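Local coordinates for protein xylulose kinase (Escherichia coli, PDB 2NLX) that phosphorylates D-xylulose to D-xylulose 5-phosphate with ATP, and 1-deoxy-D-xylulose less efficiently, at residues V241-A246 / F260-G265. Sequence-based numbering, arbitrary orientation.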
ATOM      1  N   VAL A 241     -25.778  -3.983  28.890  1.00 32.00           N
ATOM      2  CA  VAL A 241     -25.114  -2.698  29.084  1.00 31.72           C
ATOM      3  C   VAL A 241     -26.082  -1.650  29.609  1.00 28.30           C
ATOM      4  O   VAL A 241     -25.664  -0.613  30.118  1.00 38.71           O
ATOM      5  CB  VAL A 241     -24.454  -2.225  27.758  1.00 21.56           C
ATOM      6  CG1 VAL A 241     -23.951  -0.789  27.876  1.00 47.61           C
ATOM      7  CG2 VAL A 241     -23.290  -3.146  27.424  1.00 39.75           C
ATOM      8  N   GLY A 242     -27.376  -1.931  29.495  1.00 23.20           N
ATOM      9  CA  GLY A 242     -28.378  -1.007  29.990  1.00 11.84           C
ATOM     10  C   GLY A 242     -29.046  -0.165  28.925  1.00 20.25           C
ATOM     11  O   GLY A 242     -29.737   0.802  29.240  1.00 14.12           O
ATOM     12  N   MET A 243     -28.861  -0.519  27.658  1.00 23.42           N
ATOM     13  CA  MET A 243     -29.490   0.262  26.603  1.00 25.31           C
ATOM     14  C   MET A 243     -30.959  -0.101  26.552  1.00 24.40           C
ATOM     15  O   MET A 243     -31.343  -1.072  25.899  1.00 26.84           O
ATOM     16  CB  MET A 243     -28.839  -0.016  25.246  1.00 26.97           C
ATOM     17  CG  MET A 243     -28.315   1.245  24.544  1.00 22.69           C
ATOM     18  SD  MET A 243     -26.672   1.808  25.083  1.00 31.64           S
ATOM     19  CE  MET A 243     -27.011   2.570  26.717  1.00 17.76           C
ATOM     20  N   VAL A 244     -31.787   0.683  27.236  1.00 28.93           N
ATOM     21  CA  VAL A 244     -33.207   0.381  27.262  1.00 28.70           C
ATOM     22  C   VAL A 244     -34.190   1.445  26.784  1.00 23.13           C
ATOM     23  O   VAL A 244     -35.249   1.101  26.279  1.00 25.93           O
ATOM     24  CB  VAL A 244     -33.638  -0.119  28.674  1.00 29.17           C
ATOM     25  CG1 VAL A 244     -33.124   0.819  29.762  1.00 19.99           C
ATOM     26  CG2 VAL A 244     -35.168  -0.221  28.738  1.00 60.17           C
ATOM     27  N   ASP A 245     -33.881   2.728  26.912  1.00 25.91           N
ATOM     28  CA  ASP A 245     -34.856   3.716  26.434  1.00 31.16           C
ATOM     29  C   ASP A 245     -34.467   4.515  25.202  1.00 26.49           C
ATOM     30  O   ASP A 245     -33.307   4.557  24.803  1.00 38.72           O
ATOM     31  CB  ASP A 245     -35.264   4.686  27.546  1.00 39.02           C
ATOM     32  CG  ASP A 245     -36.339   4.110  28.459  1.00 39.21           C
ATOM     33  OD1 ASP A 245     -37.150   4.904  28.979  1.00 57.80           O
ATOM     34  OD2 ASP A 245     -36.368   2.873  28.662  1.00 56.12           O
ATOM     35  N   ALA A 246     -35.464   5.142  24.594  1.00 15.87           N
ATOM     36  CA  ALA A 246     -35.248   5.931  23.398  1.00 18.90           C
ATOM     37  C   ALA A 246     -34.031   6.823  23.540  1.00 23.32           C
ATOM     38  O   ALA A 246     -33.804   7.397  24.601  1.00 30.56           O
ATOM     39  CB  ALA A 246     -36.482   6.775  23.103  1.00 19.00           C
ATOM     40  N   PHE A 260     -25.232   0.601  18.380  1.00 21.37           N
ATOM     41  CA  PHE A 260     -26.606   0.237  18.699  1.00 17.94           C
ATOM     42  C   PHE A 260     -27.306   1.415  19.357  1.00 16.94           C
ATOM     43  O   PHE A 260     -26.759   2.050  20.264  1.00 11.48           O
ATOM     44  CB  PHE A 260     -26.573  -0.961  19.656  1.00 28.73           C
ATOM     45  CG  PHE A 260     -27.905  -1.593  19.916  1.00 23.15           C
ATOM     46  CD1 PHE A 260     -28.286  -2.739  19.230  1.00 24.84           C
ATOM     47  CD2 PHE A 260     -28.757  -1.080  20.891  1.00 25.11           C
ATOM     48  CE1 PHE A 260     -29.499  -3.377  19.518  1.00 33.36           C
ATOM     49  CE2 PHE A 260     -29.968  -1.705  21.185  1.00 24.03           C
ATOM     50  CZ  PHE A 260     -30.340  -2.856  20.500  1.00 22.54           C
ATOM     51  N   ALA A 261     -28.517   1.703  18.904  1.00 12.02           N
ATOM     52  CA  ALA A 261     -29.268   2.807  19.478  1.00 16.35           C
ATOM     53  C   ALA A 261     -30.766   2.514  19.610  1.00 22.68           C
ATOM     54  O   ALA A 261     -31.439   2.134  18.640  1.00 12.69           O
ATOM     55  CB  ALA A 261     -29.057   4.071  18.648  1.00 17.56           C
ATOM     56  N   VAL A 262     -31.278   2.696  20.825  1.00 16.50           N
ATOM     57  CA  VAL A 262     -32.690   2.487  21.093  1.00 16.10           C
ATOM     58  C   VAL A 262     -33.433   3.679  20.510  1.00 16.43           C
ATOM     59  O   VAL A 262     -33.281   4.792  20.980  1.00 19.31           O
ATOM     60  CB  VAL A 262     -32.976   2.409  22.619  1.00 14.09           C
ATOM     61  CG1 VAL A 262     -34.439   2.099  22.858  1.00 15.54           C
ATOM     62  CG2 VAL A 262     -32.105   1.345  23.261  1.00 17.91           C
ATOM     63  N   SER A 263     -34.238   3.435  19.490  1.00 10.97           N
ATOM     64  CA  SER A 263     -34.996   4.487  18.831  1.00 16.34           C
ATOM     65  C   SER A 263     -36.269   4.891  19.560  1.00 23.71           C
ATOM     66  O   SER A 263     -36.683   4.252  20.523  1.00 25.26           O
ATOM     67  CB  SER A 263     -35.370   4.036  17.425  1.00 17.82           C
ATOM     68  OG  SER A 263     -35.992   2.763  17.457  1.00 20.40           O
ATOM     69  N   GLU A 264     -36.876   5.976  19.091  1.00 27.45           N
ATOM     70  CA  GLU A 264     -38.128   6.463  19.646  1.00 17.83           C
ATOM     71  C   GLU A 264     -39.156   5.930  18.665  1.00 15.19           C
ATOM     72  O   GLU A 264     -39.482   6.582  17.678  1.00  9.61           O
ATOM     73  CB  GLU A 264     -38.158   7.990  19.665  1.00 12.91           C
ATOM     74  CG  GLU A 264     -39.514   8.605  20.028  1.00 31.82           C
ATOM     75  CD  GLU A 264     -40.085   8.114  21.372  1.00 61.59           C
ATOM     76  OE1 GLU A 264     -39.376   8.202  22.409  1.00 44.40           O
ATOM     77  OE2 GLU A 264     -41.256   7.650  21.387  1.00 43.17           O
ATOM     78  N   GLY A 265     -39.643   4.722  18.935  1.00 27.26           N
ATOM     79  CA  GLY A 265     -40.603   4.093  18.047  1.00 21.15           C
ATOM     80  C   GLY A 265     -39.865   3.332  16.960  1.00 24.66           C
ATOM     81  O   GLY A 265     -38.646   3.175  17.013  1.00 23.51           O
TER
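V262 sets both its methyls against the peptide backbone of M243 to A246, the loop that carries the chain from helix 233-241 into strand 248-253. CG1, anti to the backbone N (chi1 -176°), lies beside the carbonyl of D245 and 3.7 Å from V244 O. CG2 turns to the start of the loop, 3.7 Å from M243 O and 4.0 Å from M243 CG, where the two side chains meet at a slant. M243 CG also approaches F260 CD2 at 4.4 Å, while the bent thioether continues away from the strand, the M243 side chain packing on A238 and M250. The F260 side chain stacks on H286, touches A238, and lies about 8 Å from the side chain of D233, the probable proton acceptor. Further along, A246 CA lies 3.3 Å from V262 O in a CA-H...O contact, and its methyl meets S263 O and E264 OE1. Polar atoms of the loop bond outside the two segments: M243 O accepts from H279, V244 N and D245 N share Q248 OE1, and the D245 carboxylate pairs with R284. In this actin-like FGGY kinase, strands 248-253 and 257-262 are antiparallel neighbours in a mixed sheet, V262 bonding by its backbone to N247 and Q248. With no hydrogen bond joining the two segments, the loop entering the first strand meets the outgoing end of the second through van der Waals packing and one CA-H...O contact, its polar anchoring supplied by neighbouring residues.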